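Local coordinates for protein galactitol-1-phosphate 5-dehydrogenase (Escherichia coli, PDB 4UEJ) that oxidises galactitol 1-phosphate to D-tagatose 6-phosphate with NAD(+), as a homodimeric zinc-dependent dehydrogenase that holds two zinc ions per subunit, at residues 254-258 / 281-286; 162-168 / 230-236; 217-221 / 245-250. One frame throughout, in Å; residues are numbered along the deposited sequence. Where two conformers were deposited one is given.

Interaction 1: residues 254-258 / 281-286; sequences AQLAL and LTVIGS
Two neighbouring parallel strands, 255-258 and 282-285, run side by side with axes 4.6 Å apart at closest approach and 21° between their directions. The register pairs Gln255 with Thr282, Leu256 with Val283, Ala257 with Ile284 and Leu258 with Gly285, at CA-CA separations of 4.6 to 5.1 Å. Extended backbones (phi -76° to -123°, psi 105° to 133°) give the staggered parallel ladder: Thr282 N to Ala254 O 3.0 Å, Leu256 N to Thr282 O 2.8 Å, Ile284 N to Leu256 O 2.8 Å and Leu258 N to Ile284 O 2.8 Å. A more bent bond, Ser286 N to Leu258 O at 3.1 Å (143°), ends it.

Side chains alternate between faces. Gln255, Thr282, Ala257 and Ile284 share one. Gln255 (chi1 m, chi2 t) hydrogen-bonds through OE1 to Lys162 NZ and through NE2 to Ala156 O; the 4.0 Å from its NE2 to CD1 of Ile284 (m, t) is only van der Waals. On the other face, Leu258's register partner, Gly285, has no side chain, and Leu258 (m, t) reaches back with CD1 to 3.5 Å from CG1 of Val283 (t). Leu256, in the conformer given here (t, p), meets Val283 more loosely, CD2 to CG2 4.4 Å. At the ladder's start, Leu281 (m, t) sets CD2 3.9 Å from Ala254 CB.

Within the subunit this pair ends one side of the Rossmann-fold sheet. Helix 143-155 covers Ile284, and helix 240-249 packs on Leu256; strand 231-235 flanks 255-258, whereas Val283 pairs antiparallel with a strand of the second subunit, continuing the sheet across the dimer.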
# COMPACT_ATOMS: atom_id res chain seq x y z
N ALA A 254 0.02 -10.38 1.58
CA ALA A 254 -1.20 -10.19 0.82
C ALA A 254 -1.13 -8.92 0.03
O ALA A 254 -0.43 -7.97 0.41
CB ALA A 254 -2.45 -10.18 1.74
N GLN A 255 -1.79 -8.94 -1.12
CA GLN A 255 -2.05 -7.72 -1.88
C GLN A 255 -3.40 -7.18 -1.47
O GLN A 255 -4.40 -7.91 -1.43
CB GLN A 255 -2.04 -7.99 -3.38
CG GLN A 255 -0.68 -8.32 -3.96
CD GLN A 255 -0.82 -8.81 -5.37
OE1 GLN A 255 -1.48 -9.82 -5.64
NE2 GLN A 255 -0.24 -8.07 -6.30
N LEU A 256 -3.45 -5.89 -1.17
CA LEU A 256 -4.71 -5.26 -0.78
C LEU A 256 -5.03 -4.10 -1.70
O LEU A 256 -4.45 -3.02 -1.59
CB LEU A 256 -4.66 -4.79 0.67
CG LEU A 256 -5.76 -3.84 1.17
CD1 LEU A 256 -7.16 -4.37 0.86
CD2 LEU A 256 -5.58 -3.61 2.66
N ALA A 257 -5.98 -4.33 -2.61
CA ALA A 257 -6.38 -3.33 -3.59
C ALA A 257 -7.54 -2.50 -3.07
O ALA A 257 -8.60 -3.03 -2.71
CB ALA A 257 -6.76 -3.98 -4.91
N LEU A 258 -7.33 -1.19 -3.05
CA LEU A 258 -8.32 -0.28 -2.49
C LEU A 258 -9.11 0.31 -3.64
O LEU A 258 -8.57 1.03 -4.46
CB LEU A 258 -7.64 0.83 -1.69
CG LEU A 258 -6.76 0.40 -0.51
CD1 LEU A 258 -6.07 1.62 0.10
CD2 LEU A 258 -7.58 -0.34 0.54
N LEU A 281 2.48 -6.32 3.66
CA LEU A 281 1.40 -6.17 2.70
C LEU A 281 1.84 -5.25 1.57
O LEU A 281 2.76 -4.43 1.72
CB LEU A 281 0.16 -5.60 3.37
CG LEU A 281 -0.35 -6.38 4.58
CD1 LEU A 281 -1.63 -5.75 5.08
CD2 LEU A 281 -0.56 -7.85 4.20
N THR A 282 1.19 -5.40 0.43
CA THR A 282 1.28 -4.43 -0.65
C THR A 282 -0.10 -3.84 -0.82
O THR A 282 -1.04 -4.56 -1.15
CB THR A 282 1.72 -5.06 -1.95
OG1 THR A 282 3.03 -5.62 -1.79
CG2 THR A 282 1.76 -4.01 -3.04
N VAL A 283 -0.22 -2.55 -0.56
CA VAL A 283 -1.51 -1.87 -0.64
C VAL A 283 -1.50 -1.10 -1.96
O VAL A 283 -0.60 -0.30 -2.21
CB VAL A 283 -1.74 -0.94 0.56
CG1 VAL A 283 -3.07 -0.22 0.44
CG2 VAL A 283 -1.69 -1.73 1.86
N ILE A 284 -2.50 -1.37 -2.79
CA ILE A 284 -2.55 -0.91 -4.17
C ILE A 284 -3.72 0.04 -4.32
O ILE A 284 -4.87 -0.38 -4.21
CB ILE A 284 -2.71 -2.10 -5.14
CG1 ILE A 284 -1.53 -3.07 -4.99
CG2 ILE A 284 -2.91 -1.65 -6.59
CD1 ILE A 284 -1.80 -4.46 -5.57
N GLY A 285 -3.44 1.32 -4.53
CA GLY A 285 -4.53 2.25 -4.77
C GLY A 285 -5.01 2.04 -6.19
O GLY A 285 -4.21 1.93 -7.13
N SER A 286 -6.33 1.96 -6.34
CA SER A 286 -6.91 1.76 -7.66
C SER A 286 -7.83 2.93 -7.92
O SER A 286 -8.58 3.36 -7.03
CB SER A 286 -7.65 0.42 -7.75
OG SER A 286 -8.03 0.16 -9.10

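Interaction 2: residues 162-168 / 230-236; sequences KNVIIIG and NQLILET
Central parallel strand pairing, largely buried, joins strands 163-167 and 231-235 in the middle of the six-stranded sheet. The axes lie 4.5 Å apart at 15°, in register from Asn163 opposite Gln231 to Ile167 opposite Glu235. Backbone bonds alternate: Asn163 N to Asn230 O 2.9 Å, Leu232 N to Asn163 O 3.0 Å, Ile165 N to Leu232 O 2.8 Å, Leu234 N to Ile165 O 2.7 Å and Ile167 N to Leu234 O 2.8 Å. The strand order 3-2-1-4-5-6 is that of a Rossmann fold, strands 1 and 4 meeting here. Gly168, at phi/psi 106°/120°, begins a probable GxGxxG turn into helix 171-182; a CB would clash with Thr236 OG1 and, at these angles, press on Ile167 O, which alone requires glycine. Thr236 (chi1 p) donates through both N (2.9 Å) and OG1 (2.6 Å) to Ile167 O. Ile165 and Ile167 (both m, t) share a face with Ile233 (m, t), whose CG2 lies 3.6 Å from Ile167 CD1. On the opposite face, Ile166 (m, m) turns CD1 to 3.8 Å from Leu234 CB.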
# COMPACT_ATOMS: atom_id res chain seq x y z
N LYS A 162 -4.65 -17.03 -7.21
CA LYS A 162 -4.64 -16.30 -5.95
C LYS A 162 -5.87 -16.58 -5.10
O LYS A 162 -6.93 -17.00 -5.59
CB LYS A 162 -4.50 -14.79 -6.19
CG LYS A 162 -3.21 -14.41 -6.88
CD LYS A 162 -3.04 -12.90 -7.02
CE LYS A 162 -1.71 -12.57 -7.70
NZ LYS A 162 -1.55 -11.12 -8.08
N ASN A 163 -5.71 -16.36 -3.81
CA ASN A 163 -6.83 -16.45 -2.89
C ASN A 163 -7.45 -15.07 -2.77
O ASN A 163 -6.95 -14.20 -2.06
CB ASN A 163 -6.36 -16.99 -1.54
CG ASN A 163 -5.97 -18.45 -1.63
OD1 ASN A 163 -6.75 -19.27 -2.12
ND2 ASN A 163 -4.76 -18.78 -1.20
N VAL A 164 -8.54 -14.88 -3.50
CA VAL A 164 -9.14 -13.57 -3.64
C VAL A 164 -10.16 -13.38 -2.54
O VAL A 164 -10.95 -14.29 -2.21
CB VAL A 164 -9.77 -13.40 -5.04
CG1 VAL A 164 -10.56 -12.08 -5.14
CG2 VAL A 164 -8.67 -13.42 -6.09
N ILE A 165 -10.13 -12.20 -1.95
CA ILE A 165 -11.11 -11.83 -0.94
C ILE A 165 -11.75 -10.54 -1.39
O ILE A 165 -11.05 -9.54 -1.59
CB ILE A 165 -10.46 -11.67 0.45
CG1 ILE A 165 -9.72 -12.95 0.85
CG2 ILE A 165 -11.50 -11.26 1.50
CD1 ILE A 165 -9.02 -12.84 2.21
N ILE A 166 -13.06 -10.55 -1.56
CA ILE A 166 -13.78 -9.35 -1.95
C ILE A 166 -14.56 -8.82 -0.76
O ILE A 166 -15.43 -9.49 -0.22
CB ILE A 166 -14.77 -9.61 -3.12
CG1 ILE A 166 -14.06 -10.27 -4.31
CG2 ILE A 166 -15.47 -8.30 -3.49
CD1 ILE A 166 -12.86 -9.47 -4.89
N ILE A 167 -14.24 -7.61 -0.33
CA ILE A 167 -14.93 -7.03 0.81
C ILE A 167 -15.94 -6.02 0.27
O ILE A 167 -15.58 -5.08 -0.44
CB ILE A 167 -13.96 -6.38 1.81
CG1 ILE A 167 -12.95 -7.40 2.33
CG2 ILE A 167 -14.73 -5.80 2.99
CD1 ILE A 167 -11.78 -6.74 3.09
N GLY A 168 -17.21 -6.24 0.56
CA GLY A 168 -18.24 -5.39 0.01
C GLY A 168 -18.97 -6.16 -1.07
O GLY A 168 -18.36 -6.60 -2.04
N ASN A 230 -0.74 -15.89 -0.84
CA ASN A 230 -1.11 -15.39 -2.16
C ASN A 230 -2.51 -14.80 -2.21
O ASN A 230 -3.28 -15.02 -3.15
CB ASN A 230 -0.97 -16.50 -3.20
CG ASN A 230 0.44 -17.04 -3.26
OD1 ASN A 230 1.37 -16.32 -3.66
ND2 ASN A 230 0.63 -18.29 -2.87
N GLN A 231 -2.83 -14.02 -1.18
CA GLN A 231 -4.10 -13.32 -1.13
C GLN A 231 -4.10 -12.06 -1.95
O GLN A 231 -3.11 -11.34 -2.04
CB GLN A 231 -4.47 -12.97 0.31
CG GLN A 231 -4.93 -14.14 1.12
CD GLN A 231 -5.28 -13.75 2.52
OE1 GLN A 231 -5.02 -12.63 2.94
NE2 GLN A 231 -5.87 -14.68 3.27
N LEU A 232 -5.25 -11.80 -2.54
CA LEU A 232 -5.55 -10.52 -3.17
C LEU A 232 -6.89 -10.09 -2.62
O LEU A 232 -7.92 -10.73 -2.88
CB LEU A 232 -5.58 -10.67 -4.69
CG LEU A 232 -6.16 -9.49 -5.47
CD1 LEU A 232 -5.35 -8.25 -5.14
CD2 LEU A 232 -6.12 -9.80 -6.97
N ILE A 233 -6.87 -9.03 -1.83
CA ILE A 233 -8.04 -8.54 -1.16
C ILE A 233 -8.51 -7.26 -1.86
O ILE A 233 -7.73 -6.33 -2.04
CB ILE A 233 -7.74 -8.25 0.32
CG1 ILE A 233 -7.10 -9.48 1.00
CG2 ILE A 233 -8.98 -7.79 1.04
CD1 ILE A 233 -6.64 -9.23 2.43
N LEU A 234 -9.76 -7.23 -2.29
CA LEU A 234 -10.29 -6.00 -2.86
C LEU A 234 -11.25 -5.37 -1.88
O LEU A 234 -12.26 -5.96 -1.51
CB LEU A 234 -11.03 -6.26 -4.17
CG LEU A 234 -10.25 -6.17 -5.47
CD1 LEU A 234 -9.17 -7.25 -5.50
CD2 LEU A 234 -11.22 -6.31 -6.65
N GLU A 235 -10.92 -4.16 -1.45
CA GLU A 235 -11.77 -3.38 -0.57
C GLU A 235 -12.70 -2.56 -1.45
O GLU A 235 -12.27 -1.57 -2.05
CB GLU A 235 -10.94 -2.48 0.35
CG GLU A 235 -11.64 -2.11 1.64
CD GLU A 235 -12.99 -1.48 1.38
OE1 GLU A 235 -13.04 -0.37 0.79
OE2 GLU A 235 -14.01 -2.12 1.70
N THR A 236 -13.98 -2.94 -1.50
CA THR A 236 -14.93 -2.23 -2.36
C THR A 236 -15.98 -1.45 -1.57
O THR A 236 -16.73 -0.67 -2.15
CB THR A 236 -15.67 -3.20 -3.31
OG1 THR A 236 -16.63 -3.99 -2.59
CG2 THR A 236 -14.67 -4.13 -3.99

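Interaction 3: residues 217-221 / 245-250; sequences APQMQ and LAVEIA
Within the Rossmann fold, helices 217-223 and 240-249 pack side by side on one face of the parallel sheet, both touching Ile191 of strand 187-192. The short axes approach to 9.2 Å and cross at -47°; the closest CA pair is Gln221 with Ile249, 5.1 Å apart. Ala217 is the main bump: its CB enters a hollow between Leu245, Glu248 and Ile249, meeting Leu245 CD1 and Glu248 CB at 3.7 Å and Ile249 CG2 at 3.8 Å. One turn on, Met220 (m, t, t) lies against the same two apolar side chains, SD 4.0 Å from Leu245 CD1 and CB 4.1 Å from Ile249 CG2. Leu245 (t, p) and Ile249 (p, t) present these atoms to both. No hydrogen bond crosses; the contact is mainly apolar. Glu248's carboxylate meets helix 270-278 through a salt bridge to Lys275 and a hydrogen bond between OE2 and Thr272 OG1. Gln221, with chi1 at -126° between wells, lays its aliphatic part along the end of the second helix, CG lying 3.3 Å from Ile249 O.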
# COMPACT_ATOMS: atom_id res chain seq x y z
N ALA A 217 -12.50 -10.01 13.12
CA ALA A 217 -11.37 -10.27 12.23
C ALA A 217 -10.56 -11.51 12.63
O ALA A 217 -10.17 -12.28 11.76
CB ALA A 217 -10.46 -9.04 12.14
N PRO A 218 -10.29 -11.71 13.94
CA PRO A 218 -9.54 -12.93 14.27
C PRO A 218 -10.29 -14.20 13.90
O PRO A 218 -9.67 -15.20 13.51
CB PRO A 218 -9.35 -12.84 15.78
CG PRO A 218 -9.44 -11.39 16.08
CD PRO A 218 -10.44 -10.84 15.12
N GLN A 219 -11.61 -14.17 14.01
CA GLN A 219 -12.41 -15.32 13.62
C GLN A 219 -12.28 -15.59 12.14
O GLN A 219 -12.18 -16.74 11.71
CB GLN A 219 -13.87 -15.12 14.02
CG GLN A 219 -14.06 -15.20 15.52
CD GLN A 219 -15.48 -14.92 15.95
OE1 GLN A 219 -16.16 -14.07 15.36
NE2 GLN A 219 -15.95 -15.63 16.97
N MET A 220 -12.28 -14.52 11.35
CA MET A 220 -12.09 -14.66 9.91
C MET A 220 -10.68 -15.15 9.59
O MET A 220 -10.49 -15.99 8.72
CB MET A 220 -12.36 -13.35 9.20
CG MET A 220 -13.77 -12.82 9.37
SD MET A 220 -13.93 -11.29 8.45
CE MET A 220 -15.41 -10.61 9.17
N GLN A 221 -9.69 -14.63 10.31
CA GLN A 221 -8.32 -15.03 10.04
C GLN A 221 -8.13 -16.50 10.33
O GLN A 221 -7.37 -17.19 9.65
CB GLN A 221 -7.33 -14.20 10.88
CG GLN A 221 -6.28 -13.54 10.03
CD GLN A 221 -5.16 -12.90 10.83
OE1 GLN A 221 -5.38 -12.39 11.93
NE2 GLN A 221 -3.96 -12.93 10.29
N LEU A 245 -10.47 -3.81 8.49
CA LEU A 245 -10.69 -5.25 8.48
C LEU A 245 -9.73 -5.94 7.52
O LEU A 245 -9.15 -6.99 7.85
CB LEU A 245 -12.14 -5.56 8.08
CG LEU A 245 -12.43 -7.06 7.97
CD1 LEU A 245 -12.41 -7.68 9.35
CD2 LEU A 245 -13.79 -7.27 7.30
N ALA A 246 -9.53 -5.34 6.36
CA ALA A 246 -8.69 -5.94 5.34
C ALA A 246 -7.27 -6.13 5.88
O ALA A 246 -6.65 -7.17 5.70
CB ALA A 246 -8.69 -5.07 4.08
N VAL A 247 -6.76 -5.12 6.57
CA VAL A 247 -5.42 -5.20 7.13
C VAL A 247 -5.38 -6.25 8.23
O VAL A 247 -4.44 -7.04 8.31
CB VAL A 247 -4.96 -3.85 7.69
CG1 VAL A 247 -3.64 -4.00 8.46
CG2 VAL A 247 -4.81 -2.86 6.54
N GLU A 248 -6.41 -6.28 9.07
CA GLU A 248 -6.44 -7.23 10.18
C GLU A 248 -6.54 -8.69 9.74
O GLU A 248 -5.96 -9.57 10.38
CB GLU A 248 -7.59 -6.90 11.14
CG GLU A 248 -7.33 -5.62 11.94
CD GLU A 248 -6.19 -5.78 12.94
OE1 GLU A 248 -5.93 -6.92 13.37
OE2 GLU A 248 -5.55 -4.77 13.29
N ILE A 249 -7.24 -8.97 8.65
CA ILE A 249 -7.40 -10.36 8.25
C ILE A 249 -6.34 -10.83 7.30
O ILE A 249 -6.17 -12.03 7.10
CB ILE A 249 -8.78 -10.63 7.61
CG1 ILE A 249 -8.90 -9.95 6.25
CG2 ILE A 249 -9.89 -10.20 8.57
CD1 ILE A 249 -10.19 -10.27 5.53
N ALA A 250 -5.59 -9.88 6.72
CA ALA A 250 -4.68 -10.22 5.62
C ALA A 250 -3.65 -11.27 6.03
O ALA A 250 -3.16 -11.28 7.16
CB ALA A 250 -3.98 -8.97 5.12

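How the interactions relate
Interactions 1 and 2 are adjoining pairings in one sheet: strand 231-235 hydrogen-bonds to 255-258, with Ala257 N and Ile233 O 2.7 Å apart. Both are buried and built mainly on backbone hydrogen bonds, but interaction 2 lies mid-sheet, while interaction 1 includes an outermost strand of the chain's sheet, which a strand of the second subunit continues. Interaction 3, only partly buried, belongs to the helix layer and relies on apolar side-chain fit. Its helix 240-249 follows strand 231-235 and precedes 255-258, linking these parallel neighbours. That helix also touches both pairings: Ala246 CB lies 3.6 Å from Leu256 CD1 and 3.6 Å from Ile167 CD1.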